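Local coordinates for protein sphingomyelinase-c (Listeria ivanovii, PDB 1ZWX) that belongs to the endonuclease/exonuclease/phosphatase family and has a DNase I-like fold built on two mixed beta sheets, at residues 122-126 with 153-159; 143-147 with 188-192; 168-172 with 195-199; 212-217 with 250-255. All coordinates share one frame. Numbering follows the deposited sequence.

In the fold
Contact 1 is partly exposed; the other three are buried. Contacts 2 and 4 reach the same sheet, through the neighbouring strands 189-193 and 248-252 respectively, with Ile192 O 2.8 Å from Phe251 N; contact 2 is strand pairing, whereas contact 4 fastens a loop to the outermost strand with polar bonds, two waters and an aromatic face. Contact 3 packs helix 161-182 on a loop, mainly through apolar and aliphatic groups, and meets contact 4 where Met172 CB lies 3.7 Å from Leu212 CD2. Contact 1 joins two loops mainly by hydrogen bonds, with Ile159 packed on the glycines; an Asp155 OD1 to Arg168 NH2 salt bridge (2.9 Å) ties it to contact 3.

Contact 1: residues 122-126 with 153-159; sequences GGGAD and QADDSLI. Unlike the reference sequence in segment 153-159: Gln153 (reference Pro).
Gln153, Asp126 and Asp156 bury the largest areas where these two loops meet, and each holds the opposing backbone. Gln153, which replaces the reference proline, has chi1 t and chi2 p, folding its amide onto Gly123: Gly123 N donates to Gln153 OE1 (2.8 Å) and Gln153 NE2 donates to Gly123 O (2.9 Å). Gln153 NE2 also donates to Ala154 O (3.0 Å). Asp126, second in a 3-10 segment that begins at Ala125, points toward 153-159 with chi1 m; its OD2 accepts from Ala154 N at 2.9 Å and salt-bridges Lys131. The pairing joins the loop after strand 111-118 to the loop after strand 143-151 in this DNase I-like fold, and a bound phosphate ion lies about 4 Å from the Ala154 side chain. Asp156 (chi1 t) divides its carboxylate: OD2 accepts from Ala125 N (2.8 Å) and from water 1 (2.6 Å), while OD1 accepts from Leu158 N (2.9 Å), an Asx turn within the type I turn 156-159. Gly124 (phi 64°, psi -148°) sits 6.1 Å from Asp156, CA to CA; an ideal CB there would clash with Asp156 OD2. Ile159 CD1 approaches Gly123 C at 3.9 Å.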
loop_
_atom_site.group_PDB
_atom_site.type_symbol
_atom_site.label_atom_id
_atom_site.label_comp_id
_atom_site.label_asym_id
_atom_site.label_seq_id
_atom_site.Cartn_x
_atom_site.Cartn_y
_atom_site.Cartn_z
ATOM N N GLY A 122 9.286 1.563 15.499
ATOM C CA GLY A 122 7.976 0.907 15.394
ATOM C C GLY A 122 7.384 0.814 16.780
ATOM O O GLY A 122 8.119 0.909 17.769
ATOM N N GLY A 123 6.071 0.645 16.854
ATOM C CA GLY A 123 5.398 0.578 18.135
ATOM C C GLY A 123 4.246 -0.394 18.191
ATOM O O GLY A 123 3.606 -0.687 17.160
ATOM N N GLY A 124 3.988 -0.929 19.398
ATOM C CA GLY A 124 2.848 -1.813 19.605
ATOM C C GLY A 124 3.007 -3.068 18.784
ATOM O O GLY A 124 4.108 -3.513 18.541
ATOM N N ALA A 125 1.890 -3.621 18.335
ATOM C CA ALA A 125 1.901 -4.866 17.558
ATOM C C ALA A 125 2.686 -4.738 16.278
ATOM O O ALA A 125 3.128 -5.755 15.709
ATOM C CB ALA A 125 0.461 -5.291 17.237
ATOM N N ASP A 126 2.883 -3.493 15.813
ATOM C CA ASP A 126 3.672 -3.272 14.565
ATOM C C ASP A 126 5.130 -3.656 14.693
ATOM O O ASP A 126 5.790 -3.963 13.688
ATOM C CB ASP A 126 3.514 -1.820 14.057
ATOM C CG ASP A 126 2.336 -1.690 13.124
ATOM O OD1 ASP A 126 1.740 -2.763 12.845
ATOM O OD2 ASP A 126 1.989 -0.592 12.654
ATOM N N GLN A 153 3.280 2.761 10.307
ATOM C CA GLN A 153 2.734 2.492 11.643
ATOM C C GLN A 153 1.248 2.803 11.786
ATOM O O GLN A 153 0.806 3.910 11.458
ATOM C CB GLN A 153 3.544 3.346 12.651
ATOM C CG GLN A 153 3.008 3.229 14.110
ATOM C CD GLN A 153 3.368 1.888 14.758
ATOM O OE1 GLN A 153 4.502 1.403 14.646
ATOM N NE2 GLN A 153 2.405 1.297 15.457
ATOM N N ALA A 154 0.484 1.851 12.360
ATOM C CA ALA A 154 -0.933 2.054 12.634
ATOM C C ALA A 154 -1.128 2.648 14.043
ATOM O O ALA A 154 -0.246 2.531 14.894
ATOM C CB ALA A 154 -1.685 0.720 12.550
ATOM N N ASP A 155 -2.288 3.266 14.264
ATOM C CA ASP A 155 -2.783 3.483 15.648
ATOM C C ASP A 155 -2.980 2.080 16.278
ATOM O O ASP A 155 -3.446 1.153 15.576
ATOM C CB ASP A 155 -4.082 4.320 15.635
ATOM C CG ASP A 155 -3.818 5.809 15.368
ATOM O OD1 ASP A 155 -2.649 6.213 15.219
ATOM O OD2 ASP A 155 -4.777 6.598 15.347
ATOM N N ASP A 156 -2.587 1.926 17.560
ATOM C CA ASP A 156 -2.601 0.642 18.321
ATOM C C ASP A 156 -3.288 1.008 19.626
ATOM O O ASP A 156 -2.964 2.045 20.210
ATOM C CB ASP A 156 -1.166 0.190 18.631
ATOM C CG ASP A 156 -1.053 -1.279 19.210
ATOM O OD1 ASP A 156 -1.432 -1.576 20.379
ATOM O OD2 ASP A 156 -0.510 -2.157 18.481
ATOM N N SER A 157 -4.206 0.173 20.103
ATOM C CA SER A 157 -4.798 0.393 21.430
ATOM C C SER A 157 -3.766 0.703 22.522
ATOM O O SER A 157 -3.991 1.575 23.361
ATOM C CB SER A 157 -5.616 -0.838 21.834
ATOM O OG SER A 157 -6.745 -0.896 20.996
ATOM N N LEU A 158 -2.636 0.013 22.487
ATOM C CA LEU A 158 -1.711 0.073 23.599
ATOM C C LEU A 158 -0.599 1.119 23.450
ATOM O O LEU A 158 0.319 1.167 24.272
ATOM C CB LEU A 158 -1.130 -1.299 23.881
ATOM C CG LEU A 158 -2.141 -2.343 24.371
ATOM C CD1 LEU A 158 -1.416 -3.613 24.820
ATOM C CD2 LEU A 158 -3.027 -1.768 25.489
ATOM N N ILE A 159 -0.666 1.939 22.401
ATOM C CA ILE A 159 0.232 3.108 22.312
ATOM C C ILE A 159 -0.601 4.354 22.100
ATOM O O ILE A 159 -1.664 4.302 21.488
ATOM C CB ILE A 159 1.393 2.938 21.266
ATOM C CG1 ILE A 159 0.871 3.009 19.824
ATOM C CG2 ILE A 159 2.174 1.640 21.524
ATOM C CD1 ILE A 159 1.904 2.725 18.770
HETATM O O HOH W 1 0.310 -1.031 16.315
#

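Contact 2: residues 143-147 with 188-192; sequences KPYHI and EIIFI
Strands 143-147 and 189-192 run parallel, their axes 4.7 Å apart at closest approach and 25° apart in direction, as the two strands of a beta-alpha-beta unit whose connection is helix 161-182. Pro144 points toward the partner segment, its CG 3.4 Å from Glu188 CD. Tyr145 (chi1 m) turns to the opposite face from His146; its CD1 lies 3.5 Å from Ile189 CG2 and 4.1 Å from Phe191 CE1. Phe11 stacks on the Tyr145 ring, and Tyr145 OH is hydrogen-bonded to Pro8 O. His146 carries the backbone pairing: its N donates to Ile189 O (3.1 Å) and its O accepts from Phe191 N (2.8 Å), which sets His146 beside Ile190 at 4.6 Å between CA atoms. On the face opposite Tyr145, chi1 m (-55°) brings the His146 ring to Glu188: His146 NE2 donates to Glu188 OE2 at 2.7 Å and 166°, while ND1 is hydrogen-bonded to Tyr135 OH. Ile147 then pairs with Phe191 (CA to CA 4.8 Å), on the Tyr145 face, where Ile147 CG1 is 4.2 Å from Phe191 CD1. The short, nearly straight His146-Glu188 bond implies that NE2 bears a proton directed at the carboxylate.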
loop_
_atom_site.group_PDB
_atom_site.type_symbol
_atom_site.label_atom_id
_atom_site.label_comp_id
_atom_site.label_asym_id
_atom_site.label_seq_id
_atom_site.Cartn_x
_atom_site.Cartn_y
_atom_site.Cartn_z
ATOM N N LYS A 143 11.230 5.991 -20.920
ATOM C CA LYS A 143 10.987 7.004 -19.888
ATOM C C LYS A 143 11.012 6.392 -18.483
ATOM O O LYS A 143 10.355 5.378 -18.232
ATOM C CB LYS A 143 9.633 7.653 -20.159
ATOM C CG LYS A 143 9.602 8.444 -21.477
ATOM C CD LYS A 143 8.195 8.894 -21.842
ATOM C CE LYS A 143 7.277 7.714 -22.072
ATOM N NZ LYS A 143 5.836 8.087 -22.219
ATOM N N PRO A 144 11.760 7.025 -17.560
ATOM C CA PRO A 144 11.841 6.510 -16.191
ATOM C C PRO A 144 10.704 6.966 -15.272
ATOM O O PRO A 144 10.176 8.114 -15.382
ATOM C CB PRO A 144 13.179 7.037 -15.704
ATOM C CG PRO A 144 13.400 8.351 -16.524
ATOM C CD PRO A 144 12.540 8.272 -17.752
ATOM N N TYR A 145 10.324 6.065 -14.363
ATOM C CA TYR A 145 9.293 6.358 -13.360
ATOM C C TYR A 145 9.777 5.743 -12.066
ATOM O O TYR A 145 10.328 4.640 -12.071
ATOM C CB TYR A 145 7.907 5.823 -13.738
ATOM C CG TYR A 145 7.317 6.429 -14.984
ATOM C CD1 TYR A 145 6.378 7.436 -14.921
ATOM C CD2 TYR A 145 7.711 5.972 -16.252
ATOM C CE1 TYR A 145 5.830 8.005 -16.105
ATOM C CE2 TYR A 145 7.183 6.522 -17.416
ATOM C CZ TYR A 145 6.250 7.517 -17.348
ATOM O OH TYR A 145 5.754 8.026 -18.525
ATOM N N HIS A 146 9.662 6.508 -10.972
ATOM C CA HIS A 146 10.164 6.087 -9.656
ATOM C C HIS A 146 8.945 5.901 -8.750
ATOM O O HIS A 146 8.046 6.757 -8.708
ATOM C CB HIS A 146 11.161 7.111 -9.070
ATOM C CG HIS A 146 12.319 7.417 -9.981
ATOM N ND1 HIS A 146 13.559 6.852 -9.807
ATOM C CD2 HIS A 146 12.413 8.211 -11.081
ATOM C CE1 HIS A 146 14.381 7.294 -10.753
ATOM N NE2 HIS A 146 13.715 8.134 -11.523
ATOM N N ILE A 147 8.882 4.749 -8.070
ATOM C CA ILE A 147 7.691 4.429 -7.265
ATOM C C ILE A 147 8.177 3.923 -5.923
ATOM O O ILE A 147 9.032 3.028 -5.861
ATOM C CB ILE A 147 6.765 3.352 -7.896
ATOM C CG1 ILE A 147 6.177 3.832 -9.226
ATOM C CG2 ILE A 147 5.617 2.991 -6.935
ATOM C CD1 ILE A 147 7.041 3.357 -10.447
ATOM N N GLU A 188 12.681 13.858 -13.471
ATOM C CA GLU A 188 12.023 12.541 -13.370
ATOM C C GLU A 188 10.977 12.481 -12.241
ATOM O O GLU A 188 11.179 13.080 -11.182
ATOM C CB GLU A 188 13.090 11.466 -13.202
ATOM C CG GLU A 188 13.973 11.365 -14.425
ATOM C CD GLU A 188 15.101 10.364 -14.300
ATOM O OE1 GLU A 188 16.015 10.474 -15.135
ATOM O OE2 GLU A 188 15.114 9.454 -13.424
ATOM N N ILE A 189 9.881 11.760 -12.470
ATOM C CA ILE A 189 8.765 11.741 -11.529
ATOM C C ILE A 189 8.958 10.672 -10.432
ATOM O O ILE A 189 9.470 9.583 -10.692
ATOM C CB ILE A 189 7.426 11.561 -12.255
ATOM C CG1 ILE A 189 6.230 11.788 -11.302
ATOM C CG2 ILE A 189 7.381 10.169 -12.992
ATOM C CD1 ILE A 189 4.873 12.101 -11.964
ATOM N N ILE A 190 8.556 11.029 -9.200
ATOM C CA ILE A 190 8.567 10.109 -8.053
ATOM C C ILE A 190 7.145 10.051 -7.488
ATOM O O ILE A 190 6.505 11.095 -7.220
ATOM C CB ILE A 190 9.545 10.543 -6.948
ATOM C CG1 ILE A 190 10.931 10.809 -7.511
ATOM C CG2 ILE A 190 9.578 9.496 -5.788
ATOM C CD1 ILE A 190 11.913 11.353 -6.483
ATOM N N PHE A 191 6.656 8.819 -7.333
ATOM C CA PHE A 191 5.373 8.559 -6.698
ATOM C C PHE A 191 5.642 7.895 -5.338
ATOM O O PHE A 191 6.623 7.152 -5.164
ATOM C CB PHE A 191 4.522 7.607 -7.520
ATOM C CG PHE A 191 4.170 8.097 -8.899
ATOM C CD1 PHE A 191 4.951 7.737 -9.995
ATOM C CD2 PHE A 191 3.015 8.850 -9.106
ATOM C CE1 PHE A 191 4.601 8.159 -11.291
ATOM C CE2 PHE A 191 2.655 9.277 -10.394
ATOM C CZ PHE A 191 3.452 8.895 -11.492
ATOM N N ILE A 192 4.781 8.202 -4.380
ATOM C CA ILE A 192 4.875 7.617 -3.033
ATOM C C ILE A 192 3.453 7.200 -2.721
ATOM O O ILE A 192 2.548 8.013 -2.683
ATOM C CB ILE A 192 5.400 8.615 -1.941
ATOM C CG1 ILE A 192 6.784 9.186 -2.279
ATOM C CG2 ILE A 192 5.485 7.893 -0.541
ATOM C CD1 ILE A 192 7.144 10.443 -1.381
#

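Contact 3: residues 168-172 with 195-199; sequences RAEQM and DLNVN
Helix 161-182, the crossover of a beta-alpha-beta unit in the DNase I-like fold, packs through residues 168-172 on the loop that follows strand 189-193. The nearest CA atoms, of Arg168 and Asn197, are 8.0 Å apart, so side chains fill the gap. Apolar packing comes from Met172 (chi1 m), whose CE, in the conformer given here, reaches Leu196 CD1 at 3.6 Å and Val198 CG2 at 3.7 Å, bridging both. The aliphatic part of Arg168 adds to it, CD lying 3.9 Å from Val198 CG2 and 3.9 Å from Asn197 CB. On the polar side, Asn197 O sits over one face of the guanidinium, 3.3 Å from Arg168 NE, at an angle too poor for a hydrogen bond. The Arg168 charge is met by salt bridges to Glu204 and Asp155. Asn197 adopts positive phi (61°, psi 26°); its ND2 is hydrogen-bonded to Thr152 O, and a bound phosphate ion lies about 4 Å from the side chain. Within the loop, Asn197 N donates weakly to Asp195 OD1 at 3.1 Å.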
loop_
_atom_site.group_PDB
_atom_site.type_symbol
_atom_site.label_atom_id
_atom_site.label_comp_id
_atom_site.label_asym_id
_atom_site.label_seq_id
_atom_site.Cartn_x
_atom_site.Cartn_y
_atom_site.Cartn_z
ATOM N N ARG A 168 5.088 7.546 12.900
ATOM C CA ARG A 168 4.759 7.779 11.468
ATOM C C ARG A 168 5.542 8.957 10.905
ATOM O O ARG A 168 5.993 8.924 9.776
ATOM C CB ARG A 168 3.298 8.052 11.260
ATOM C CG ARG A 168 2.430 6.811 11.307
ATOM C CD ARG A 168 1.052 7.115 10.852
ATOM N NE ARG A 168 0.241 7.872 11.818
ATOM C CZ ARG A 168 -0.506 7.335 12.777
ATOM N NH1 ARG A 168 -0.597 5.998 12.916
ATOM N NH2 ARG A 168 -1.192 8.155 13.584
ATOM N N ALA A 169 5.735 9.995 11.723
ATOM C CA ALA A 169 6.501 11.155 11.309
ATOM C C ALA A 169 7.962 10.781 11.081
ATOM O O ALA A 169 8.568 11.264 10.099
ATOM C CB ALA A 169 6.331 12.325 12.342
ATOM N N GLU A 170 8.513 9.882 11.910
ATOM C CA GLU A 170 9.894 9.446 11.755
ATOM C C GLU A 170 9.987 8.578 10.499
ATOM O O GLU A 170 10.954 8.676 9.720
ATOM C CB GLU A 170 10.379 8.671 12.985
ATOM C CG GLU A 170 11.864 8.392 13.049
ATOM C CD GLU A 170 12.307 7.185 12.170
ATOM O OE1 GLU A 170 13.494 7.106 11.819
ATOM O OE2 GLU A 170 11.472 6.329 11.836
ATOM N N GLN A 171 8.971 7.745 10.291
ATOM C CA GLN A 171 8.959 6.859 9.100
ATOM C C GLN A 171 8.822 7.672 7.815
ATOM O O GLN A 171 9.467 7.361 6.824
ATOM C CB GLN A 171 7.817 5.838 9.233
ATOM C CG GLN A 171 8.154 4.808 10.342
ATOM C CD GLN A 171 7.017 3.838 10.593
ATOM O OE1 GLN A 171 5.909 4.055 10.132
ATOM N NE2 GLN A 171 7.309 2.750 11.326
ATOM N N MET A 172 7.988 8.713 7.824
ATOM C CA MET A 172 7.940 9.618 6.670
ATOM C C MET A 172 9.298 10.265 6.377
ATOM O O MET A 172 9.682 10.377 5.194
ATOM C CB MET A 172 6.829 10.656 6.805
ATOM C CG MET A 172 5.556 9.998 7.096
ATOM S SD MET A 172 3.968 10.501 6.562
ATOM C CE MET A 172 2.998 9.156 7.244
ATOM N N ASP A 195 -0.641 2.617 2.258
ATOM C CA ASP A 195 -1.464 2.912 3.435
ATOM C C ASP A 195 -0.573 3.724 4.365
ATOM O O ASP A 195 0.350 3.194 5.040
ATOM C CB ASP A 195 -1.919 1.592 4.084
ATOM C CG ASP A 195 -2.706 1.796 5.382
ATOM O OD1 ASP A 195 -2.901 2.946 5.829
ATOM O OD2 ASP A 195 -3.181 0.781 5.902
ATOM N N LEU A 196 -0.783 5.040 4.328
ATOM C CA LEU A 196 0.017 5.964 5.128
ATOM C C LEU A 196 -0.496 6.103 6.576
ATOM O O LEU A 196 0.206 6.712 7.417
ATOM C CB LEU A 196 0.122 7.352 4.452
ATOM C CG LEU A 196 1.287 7.496 3.437
ATOM C CD1 LEU A 196 2.643 7.436 4.118
ATOM C CD2 LEU A 196 1.278 6.417 2.387
ATOM N N ASN A 197 -1.691 5.570 6.843
ATOM C CA ASN A 197 -2.244 5.503 8.221
ATOM C C ASN A 197 -2.428 6.920 8.841
ATOM O O ASN A 197 -2.410 7.111 10.053
ATOM C CB ASN A 197 -1.398 4.578 9.094
ATOM C CG ASN A 197 -2.005 3.187 9.229
ATOM O OD1 ASN A 197 -3.220 3.049 9.446
ATOM N ND2 ASN A 197 -1.189 2.162 9.096
ATOM N N VAL A 198 -2.595 7.903 7.964
ATOM C CA VAL A 198 -2.868 9.287 8.349
ATOM C C VAL A 198 -4.210 9.647 7.730
ATOM O O VAL A 198 -4.375 9.605 6.503
ATOM C CB VAL A 198 -1.752 10.230 7.886
ATOM C CG1 VAL A 198 -2.108 11.740 8.178
ATOM C CG2 VAL A 198 -0.434 9.845 8.506
ATOM N N ASN A 199 -5.185 9.961 8.588
ATOM C CA ASN A 199 -6.522 10.280 8.159
ATOM C C ASN A 199 -6.575 11.675 7.502
ATOM O O ASN A 199 -6.009 12.654 8.026
ATOM C CB ASN A 199 -7.486 10.159 9.370
ATOM C CG ASN A 199 -8.948 10.237 8.981
ATOM O OD1 ASN A 199 -9.349 9.899 7.865
ATOM N ND2 ASN A 199 -9.768 10.695 9.919
#

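Contact 4: residues 212-217 with 250-255; sequences LNVSSP and IFVENG
Two direct hydrogen bonds, both donated by Asn254, fix these segments: Asn254 N to Asn213 O (2.8 Å, 159°) and Asn254 ND2 to Ser215 OG (2.9 Å, 158°). Water 3 accepts from Ser215 N (2.9 Å) and donates to Val252 O and Asn254 OD1, both 2.5 Å away; water 2 links Ser215 O (2.8 Å) to Val252 N (3.0 Å). The loop leaving helix 203-212 is thus fastened across the end of strand 248-252, the outermost of its mixed sheet, with water in place of direct backbone bonds between Ser215 and Val252. Asn213 leaves the helix with positive phi (59°), and the end-to-end directions of the segments differ by 117°. Val214 and Glu253 lie closest, 4.8 Å between CA atoms. Beyond the polar contacts, Phe251 (chi1 m) receives Val214 over one ring face in a CH-pi contact, Val214 CG2 lying 3.7 Å from the centroid and 16° off the normal. Pro217 CD lies 3.9 Å from Phe251 CE2, and Leu212 CD1 4.3 Å from Phe251 CD1.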
loop_
_atom_site.group_PDB
_atom_site.type_symbol
_atom_site.label_atom_id
_atom_site.label_comp_id
_atom_site.label_asym_id
_atom_site.label_seq_id
_atom_site.Cartn_x
_atom_site.Cartn_y
_atom_site.Cartn_z
ATOM N N LEU A 212 6.667 14.346 3.737
ATOM C CA LEU A 212 6.885 13.586 2.468
ATOM C C LEU A 212 7.156 14.510 1.292
ATOM O O LEU A 212 7.533 14.034 0.197
ATOM C CB LEU A 212 5.651 12.754 2.124
ATOM C CG LEU A 212 5.342 11.516 2.999
ATOM C CD1 LEU A 212 4.121 10.809 2.441
ATOM C CD2 LEU A 212 6.547 10.557 3.105
ATOM N N ASN A 213 6.936 15.817 1.490
ATOM C CA ASN A 213 7.065 16.813 0.404
ATOM C C ASN A 213 6.119 16.502 -0.774
ATOM O O ASN A 213 6.561 16.326 -1.914
ATOM C CB ASN A 213 8.543 16.899 -0.052
ATOM C CG ASN A 213 8.805 18.088 -0.982
ATOM O OD1 ASN A 213 9.686 18.037 -1.871
ATOM N ND2 ASN A 213 8.027 19.128 -0.822
ATOM N N VAL A 214 4.824 16.411 -0.490
ATOM C CA VAL A 214 3.825 16.069 -1.485
ATOM C C VAL A 214 2.648 17.016 -1.306
ATOM O O VAL A 214 2.546 17.670 -0.266
ATOM C CB VAL A 214 3.348 14.568 -1.353
ATOM C CG1 VAL A 214 4.526 13.614 -1.523
ATOM C CG2 VAL A 214 2.651 14.314 -0.001
ATOM N N SER A 215 1.758 17.075 -2.296
ATOM C CA SER A 215 0.480 17.785 -2.177
ATOM C C SER A 215 -0.680 16.843 -2.370
ATOM O O SER A 215 -0.507 15.731 -2.894
ATOM C CB SER A 215 0.369 18.936 -3.197
ATOM O OG SER A 215 1.499 19.773 -3.061
ATOM N N SER A 216 -1.868 17.293 -1.960
ATOM C CA SER A 216 -3.080 16.510 -2.158
ATOM C C SER A 216 -3.334 16.371 -3.662
ATOM O O SER A 216 -3.125 17.349 -4.406
ATOM C CB SER A 216 -4.269 17.202 -1.526
ATOM O OG SER A 216 -4.139 17.211 -0.118
ATOM N N PRO A 217 -3.702 15.159 -4.124
ATOM C CA PRO A 217 -4.179 15.022 -5.515
ATOM C C PRO A 217 -5.255 16.056 -5.881
ATOM O O PRO A 217 -5.986 16.538 -5.000
ATOM C CB PRO A 217 -4.735 13.594 -5.559
ATOM C CG PRO A 217 -3.855 12.846 -4.560
ATOM C CD PRO A 217 -3.625 13.852 -3.432
ATOM N N ILE A 250 -1.958 7.772 -3.123
ATOM C CA ILE A 250 -0.813 7.755 -4.024
ATOM C C ILE A 250 -0.486 9.204 -4.387
ATOM O O ILE A 250 -1.268 9.853 -5.044
ATOM C CB ILE A 250 -1.031 6.910 -5.315
ATOM C CG1 ILE A 250 -1.596 5.492 -4.987
ATOM C CG2 ILE A 250 0.310 6.775 -6.036
ATOM C CD1 ILE A 250 -2.326 4.827 -6.160
ATOM N N PHE A 251 0.697 9.648 -3.987
ATOM C CA PHE A 251 1.116 11.048 -4.147
ATOM C C PHE A 251 2.200 11.179 -5.190
ATOM O O PHE A 251 2.924 10.247 -5.462
ATOM C CB PHE A 251 1.762 11.560 -2.850
ATOM C CG PHE A 251 0.814 11.672 -1.671
ATOM C CD1 PHE A 251 1.048 10.910 -0.516
ATOM C CD2 PHE A 251 -0.277 12.555 -1.694
ATOM C CE1 PHE A 251 0.184 11.023 0.632
ATOM C CE2 PHE A 251 -1.160 12.668 -0.586
ATOM C CZ PHE A 251 -0.914 11.895 0.596
ATOM N N VAL A 252 2.356 12.401 -5.696
ATOM C CA VAL A 252 3.501 12.781 -6.503
ATOM C C VAL A 252 4.412 13.646 -5.648
ATOM O O VAL A 252 3.934 14.568 -4.968
ATOM C CB VAL A 252 3.032 13.570 -7.757
ATOM C CG1 VAL A 252 4.252 14.128 -8.480
ATOM C CG2 VAL A 252 2.206 12.671 -8.680
ATOM N N GLU A 253 5.696 13.353 -5.652
ATOM C CA GLU A 253 6.642 14.133 -4.878
ATOM C C GLU A 253 6.896 15.520 -5.512
ATOM O O GLU A 253 7.059 15.622 -6.735
ATOM C CB GLU A 253 7.938 13.374 -4.688
ATOM C CG GLU A 253 8.719 13.720 -3.370
ATOM C CD GLU A 253 9.851 14.732 -3.578
ATOM O OE1 GLU A 253 10.118 15.132 -4.735
ATOM O OE2 GLU A 253 10.509 15.102 -2.586
ATOM N N ASN A 254 6.965 16.565 -4.669
ATOM C CA ASN A 254 6.936 17.955 -5.174
ATOM C C ASN A 254 8.243 18.480 -5.739
ATOM O O ASN A 254 8.231 19.428 -6.524
ATOM C CB ASN A 254 6.384 18.950 -4.121
ATOM C CG ASN A 254 4.853 18.913 -4.009
ATOM O OD1 ASN A 254 4.139 18.482 -4.914
ATOM N ND2 ASN A 254 4.341 19.370 -2.868
ATOM N N GLY A 255 9.366 17.913 -5.346
ATOM C CA GLY A 255 10.636 18.427 -5.845
ATOM C C GLY A 255 11.030 17.873 -7.221
ATOM O O GLY A 255 12.062 18.240 -7.774
HETATM O O HOH W 2 -0.026 14.079 -5.098
HETATM O O HOH W 3 2.461 16.618 -5.042
#